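Coelenterazine-binding protein with bound coelenterazine (PDB 2HPS) binds the luciferin coelenterazine and, when calcium binds, probably makes it available to luciferase and oxygen for light emission. Local coordinates at residues A[28-33]-A[73-78]; A[98-103]-A[167-172]. One frame throughout, in Å; residues are numbered along the deposited sequence.

Interaction 1: residues A[28-33]-A[73-78]; sequences DGFISR and GVRISV
Ile31 and Ile76 sit opposite each other as an antiparallel hydrogen-bonded pair, Ile31 N giving to Ile76 O at 2.9 Å and Ile76 N returning to Ile31 O at 3.1 Å, while the short strands 30-32 and 75-77 run at 140° to one another. A further backbone bond, Val78 N to Gly29 O, carries the pairing into the first turn of the next helix. On the side where Arg75 projects, its guanidinium and the Phe30 ring meet. With CG anti to its own backbone N (chi1 171°) and the chain extended as far as NE, Arg75 crosses the Phe30 side chain at about a right angle and lays its guanidinium on the ring, planes 21° apart. The stack is off-centre: CZ lies 4.0 Å from the ring centroid, and Phe30 CG sits over the middle of the guanidinium. Meanwhile Arg75 NH2 meets Asp28 OD2 tip to tip in a nearly straight salt bridge of 3.2 Å; OD2 lies in the guanidinium plane, whereas NH2 stands above the carboxylate plane. Asp28 OD1 takes the backbone N of Phe30, closing an Asx turn. An alanine at Phe30 would probably leave the guanidinium without its flat support and freer to swing about the salt bridge. Beneath, Ile31 CG2 touches Val78 CG1 at 4.0 Å. This is the small two-stranded sheet that couples paired EF-hand loops; Ile31 faces Met20 of helix 6-21 and Ala81 of helix 78-91, which Ser77 caps at Glu80 N, while helix 33-47 leaves from Ser32.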
loop_
_atom_site.group_PDB
_atom_site.type_symbol
_atom_site.label_atom_id
_atom_site.label_comp_id
_atom_site.label_asym_id
_atom_site.label_seq_id
_atom_site.Cartn_x
_atom_site.Cartn_y
_atom_site.Cartn_z
ATOM N N ASP A 28 -14.296 -12.244 -1.761
ATOM C CA ASP A 28 -14.431 -13.680 -2.042
ATOM C C ASP A 28 -13.165 -14.490 -1.721
ATOM O O ASP A 28 -13.134 -15.718 -1.905
ATOM C CB ASP A 28 -14.913 -13.925 -3.487
ATOM C CG ASP A 28 -13.864 -13.574 -4.549
ATOM O OD1 ASP A 28 -12.827 -12.942 -4.235
ATOM O OD2 ASP A 28 -14.093 -13.936 -5.728
ATOM N N GLY A 29 -12.134 -13.803 -1.228
ATOM C CA GLY A 29 -10.870 -14.430 -0.844
ATOM C C GLY A 29 -9.878 -14.622 -1.978
ATOM O O GLY A 29 -8.838 -15.256 -1.782
ATOM N N PHE A 30 -10.203 -14.081 -3.150
ATOM C CA PHE A 30 -9.359 -14.227 -4.338
ATOM C C PHE A 30 -9.130 -12.893 -5.023
ATOM O O PHE A 30 -9.971 -12.005 -4.972
ATOM C CB PHE A 30 -9.970 -15.233 -5.320
ATOM C CG PHE A 30 -9.921 -16.649 -4.825
ATOM C CD1 PHE A 30 -8.860 -17.482 -5.169
ATOM C CD2 PHE A 30 -10.921 -17.142 -3.986
ATOM C CE1 PHE A 30 -8.797 -18.792 -4.702
ATOM C CE2 PHE A 30 -10.871 -18.457 -3.501
ATOM C CZ PHE A 30 -9.805 -19.283 -3.862
ATOM N N ILE A 31 -7.976 -12.769 -5.667
ATOM C CA ILE A 31 -7.626 -11.533 -6.378
ATOM C C ILE A 31 -6.979 -11.830 -7.731
ATOM O O ILE A 31 -6.474 -12.935 -7.976
ATOM C CB ILE A 31 -6.699 -10.618 -5.544
ATOM C CG1 ILE A 31 -5.395 -11.334 -5.146
ATOM C CG2 ILE A 31 -7.452 -10.065 -4.312
ATOM C CD1 ILE A 31 -4.327 -10.386 -4.563
ATOM N N SER A 32 -6.971 -10.822 -8.593
ATOM C CA SER A 32 -6.402 -10.980 -9.925
ATOM C C SER A 32 -5.707 -9.700 -10.349
ATOM O O SER A 32 -5.853 -8.642 -9.701
ATOM C CB SER A 32 -7.523 -11.255 -10.923
ATOM O OG SER A 32 -8.295 -10.084 -11.083
ATOM N N ARG A 33 -5.001 -9.801 -11.476
ATOM C CA ARG A 33 -4.303 -8.664 -12.081
ATOM C C ARG A 33 -5.233 -7.481 -12.255
ATOM O O ARG A 33 -4.892 -6.355 -11.865
ATOM C CB ARG A 33 -3.742 -9.102 -13.428
ATOM C CG ARG A 33 -2.715 -8.193 -14.065
ATOM C CD ARG A 33 -2.086 -8.864 -15.278
ATOM N NE ARG A 33 -1.052 -8.028 -15.880
ATOM C CZ ARG A 33 0.235 -8.069 -15.544
ATOM N NH1 ARG A 33 0.653 -8.911 -14.609
ATOM N NH2 ARG A 33 1.105 -7.268 -16.152
ATOM N N GLY A 73 -4.710 -13.515 -16.481
ATOM C CA GLY A 73 -5.616 -14.655 -16.529
ATOM C C GLY A 73 -5.764 -15.490 -15.273
ATOM O O GLY A 73 -6.718 -16.275 -15.175
ATOM N N VAL A 74 -4.842 -15.348 -14.317
ATOM C CA VAL A 74 -4.901 -16.161 -13.098
ATOM C C VAL A 74 -5.706 -15.467 -12.000
ATOM O O VAL A 74 -5.892 -14.241 -12.005
ATOM C CB VAL A 74 -3.502 -16.625 -12.564
ATOM C CG1 VAL A 74 -2.625 -17.162 -13.695
ATOM C CG2 VAL A 74 -2.787 -15.509 -11.802
ATOM N N ARG A 75 -6.198 -16.283 -11.080
ATOM C CA ARG A 75 -6.947 -15.827 -9.937
ATOM C C ARG A 75 -6.306 -16.612 -8.816
ATOM O O ARG A 75 -6.259 -17.840 -8.882
ATOM C CB ARG A 75 -8.414 -16.216 -10.140
ATOM C CG ARG A 75 -9.320 -16.023 -8.962
ATOM C CD ARG A 75 -10.760 -16.253 -9.382
ATOM N NE ARG A 75 -11.685 -16.084 -8.266
ATOM C CZ ARG A 75 -12.124 -17.078 -7.495
ATOM N NH1 ARG A 75 -11.728 -18.328 -7.722
ATOM N NH2 ARG A 75 -12.966 -16.819 -6.497
ATOM N N ILE A 76 -5.734 -15.922 -7.831
ATOM C CA ILE A 76 -5.078 -16.599 -6.710
ATOM C C ILE A 76 -5.669 -16.114 -5.395
ATOM O O ILE A 76 -6.274 -15.039 -5.348
ATOM C CB ILE A 76 -3.524 -16.455 -6.723
ATOM C CG1 ILE A 76 -3.090 -14.998 -6.558
ATOM C CG2 ILE A 76 -2.922 -17.041 -8.025
ATOM C CD1 ILE A 76 -1.547 -14.853 -6.378
ATOM N N SER A 77 -5.527 -16.923 -4.347
ATOM C CA SER A 77 -6.034 -16.560 -3.021
ATOM C C SER A 77 -5.296 -15.360 -2.442
ATOM O O SER A 77 -4.140 -15.104 -2.781
ATOM C CB SER A 77 -5.915 -17.729 -2.045
ATOM O OG SER A 77 -4.566 -18.005 -1.704
ATOM N N VAL A 78 -5.955 -14.640 -1.544
ATOM C CA VAL A 78 -5.259 -13.566 -0.836
ATOM C C VAL A 78 -4.047 -14.057 -0.032
ATOM O O VAL A 78 -3.040 -13.364 0.025
ATOM C CB VAL A 78 -6.209 -12.698 0.032
ATOM C CG1 VAL A 78 -7.269 -12.042 -0.863
ATOM C CG2 VAL A 78 -6.847 -13.530 1.161
#

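Interaction 2: residues A[98-103]-A[167-172]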
loop_
_atom_site.group_PDB
_atom_site.type_symbol
_atom_site.label_atom_id
_atom_site.label_comp_id
_atom_site.label_asym_id
_atom_site.label_seq_id
_atom_site.Cartn_x
_atom_site.Cartn_y
_atom_site.Cartn_z
ATOM N N ALA A 98 14.931 0.216 -2.554
ATOM C CA ALA A 98 14.564 1.542 -3.059
ATOM C C ALA A 98 13.531 1.438 -4.168
ATOM O O ALA A 98 12.584 2.227 -4.216
ATOM C CB ALA A 98 15.821 2.313 -3.545
HETATM N N MSE A 99 13.691 0.450 -5.047
HETATM C CA MSE A 99 12.709 0.246 -6.101
HETATM C C MSE A 99 11.371 -0.169 -5.509
HETATM O O MSE A 99 10.318 0.167 -6.056
HETATM C CB MSE A 99 13.183 -0.801 -7.107
HETATM C CG MSE A 99 14.221 -0.291 -8.062
HETATM SE SE MSE A 99 13.575 1.256 -9.119
HETATM C CE MSE A 99 11.880 0.735 -9.539
ATOM N N ALA A 100 11.415 -0.895 -4.385
ATOM C CA ALA A 100 10.185 -1.404 -3.751
ATOM C C ALA A 100 9.242 -0.334 -3.203
ATOM O O ALA A 100 8.043 -0.596 -3.000
ATOM C CB ALA A 100 10.526 -2.392 -2.658
ATOM N N VAL A 101 9.769 0.870 -2.961
ATOM C CA VAL A 101 8.927 1.945 -2.410
ATOM C C VAL A 101 8.434 2.939 -3.454
ATOM O O VAL A 101 7.675 3.862 -3.150
ATOM C CB VAL A 101 9.619 2.680 -1.240
ATOM C CG1 VAL A 101 9.974 1.669 -0.140
ATOM C CG2 VAL A 101 10.865 3.448 -1.717
ATOM N N ILE A 102 8.874 2.742 -4.695
ATOM C CA ILE A 102 8.447 3.595 -5.799
ATOM C C ILE A 102 6.925 3.681 -5.939
ATOM O O ILE A 102 6.370 4.767 -6.116
ATOM C CB ILE A 102 9.177 3.160 -7.108
ATOM C CG1 ILE A 102 10.678 3.461 -6.975
ATOM C CG2 ILE A 102 8.544 3.773 -8.343
ATOM C CD1 ILE A 102 11.055 4.975 -6.974
ATOM N N GLN A 103 6.243 2.548 -5.818
ATOM C CA GLN A 103 4.796 2.529 -5.870
ATOM C C GLN A 103 4.178 3.454 -4.809
ATOM O O GLN A 103 3.265 4.241 -5.098
ATOM C CB GLN A 103 4.332 1.093 -5.669
ATOM C CG GLN A 103 2.902 0.824 -5.996
ATOM C CD GLN A 103 2.537 -0.623 -5.675
ATOM O OE1 GLN A 103 3.243 -1.314 -4.923
ATOM N NE2 GLN A 103 1.450 -1.091 -6.260
ATOM N N PHE A 167 6.284 -0.950 7.175
ATOM C CA PHE A 167 5.261 -1.909 6.751
ATOM C C PHE A 167 5.840 -2.960 5.801
ATOM O O PHE A 167 5.629 -4.151 5.994
ATOM C CB PHE A 167 4.091 -1.198 6.103
ATOM C CG PHE A 167 2.950 -2.131 5.770
ATOM C CD1 PHE A 167 2.037 -2.496 6.756
ATOM C CD2 PHE A 167 2.810 -2.662 4.493
ATOM C CE1 PHE A 167 0.984 -3.377 6.476
ATOM C CE2 PHE A 167 1.750 -3.551 4.197
ATOM C CZ PHE A 167 0.833 -3.896 5.184
ATOM N N LEU A 168 6.573 -2.516 4.781
ATOM C CA LEU A 168 7.040 -3.442 3.742
ATOM C C LEU A 168 8.171 -4.376 4.172
ATOM O O LEU A 168 8.218 -5.527 3.720
ATOM C CB LEU A 168 7.437 -2.667 2.473
ATOM C CG LEU A 168 6.297 -2.053 1.653
ATOM C CD1 LEU A 168 6.928 -1.306 0.476
ATOM C CD2 LEU A 168 5.279 -3.097 1.169
ATOM N N PHE A 169 9.072 -3.908 5.038
ATOM C CA PHE A 169 10.271 -4.665 5.384
ATOM C C PHE A 169 10.440 -5.031 6.853
ATOM O O PHE A 169 11.334 -5.819 7.191
ATOM C CB PHE A 169 11.534 -3.916 4.912
ATOM C CG PHE A 169 11.543 -3.658 3.443
ATOM C CD1 PHE A 169 11.687 -4.701 2.548
ATOM C CD2 PHE A 169 11.397 -2.360 2.950
ATOM C CE1 PHE A 169 11.690 -4.461 1.181
ATOM C CE2 PHE A 169 11.393 -2.118 1.591
ATOM C CZ PHE A 169 11.534 -3.168 0.706
ATOM N N GLY A 170 9.610 -4.452 7.717
ATOM C CA GLY A 170 9.719 -4.670 9.157
ATOM C C GLY A 170 9.408 -6.105 9.548
ATOM O O GLY A 170 8.443 -6.683 9.059
ATOM N N LEU A 171 10.243 -6.670 10.415
ATOM C CA LEU A 171 10.039 -8.029 10.927
ATOM C C LEU A 171 9.443 -7.990 12.322
ATOM O O LEU A 171 8.951 -9.012 12.821
ATOM C CB LEU A 171 11.359 -8.789 10.978
ATOM C CG LEU A 171 12.060 -9.007 9.636
ATOM C CD1 LEU A 171 13.369 -9.757 9.839
ATOM C CD2 LEU A 171 11.167 -9.727 8.674
ATOM N N GLU A 172 9.542 -6.825 12.952
ATOM C CA GLU A 172 9.013 -6.621 14.292
ATOM C C GLU A 172 7.840 -5.668 14.224
ATOM O O GLU A 172 7.805 -4.750 13.402
ATOM C CB GLU A 172 10.095 -6.054 15.214
ATOM C CG GLU A 172 10.873 -7.110 16.016
ATOM C CD GLU A 172 11.774 -7.969 15.168
ATOM O OE1 GLU A 172 12.598 -7.414 14.404
ATOM O OE2 GLU A 172 11.664 -9.211 15.276
#
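Ala100 meets Phe169 at the rim of its ring: the methyl CB comes to 3.6 Å from CZ, close to the ring plane, so the phenyl group points its far end at the alanine and does not lie over it. Val101 CG1 approaches the same edge more loosely, 4.4 Å from Phe169 CE2. Alongside, Leu168 brings its CD1 methyl to 3.7 Å from the backbone Ala100 O and to 4.3 Å from Val101 CG1. In Phe169, CG anti to the carbonyl carbon (chi1 -58°) starts the ring off from the helix on the Ala100 side. One face of that ring has Leu168 CB 4.0 Å above it, offset toward the rim; the neighbour in sequence therefore backs the ring as well as making its own contact. What is joined here is the end of helix 157-169, the exiting helix of the fourth EF-hand, and the type I beta turn from Met99 to Ile102, by which the chain passes from helix 95-99 into helix 102-111, the entering helix of the third. Gly170 is the first residue to leave helical geometry beyond Phe169. Farther out, Lys97 makes a cation-pi contact with the Phe169 ring, and Leu89 of helix 78-91 touches Ala100, Leu168 and Phe169 alike, tying this corner to the N-terminal half. His12 of helix 6-21 donates through NE2 to Leu168 O, and Gln103, at the start of helix 102-111, touches the bound c2-hydroxy-coelenterazine and gives its NE2 to Tyr36 OH.

How the interactions relate
Interaction 1 lies at the surface, its centre about 17 Å from the centre of the chain, whereas interaction 2 is partly buried, about 10 Å from it. Their own centres are about 22 Å apart and they do not touch. One joins the loops of the first two EF-hands strand to strand, through backbone bonds and an exposed charged stack; the other sets the turn that leads into the third hand against the end of the last helix of the fourth, mostly by apolar van der Waals contact over a much smaller area. Three helices border both: 6-21, 51-68 and 78-91, the last starting at interaction 1 and reaching interaction 2 through Leu89. Gln103, in interaction 2, touches the ligand.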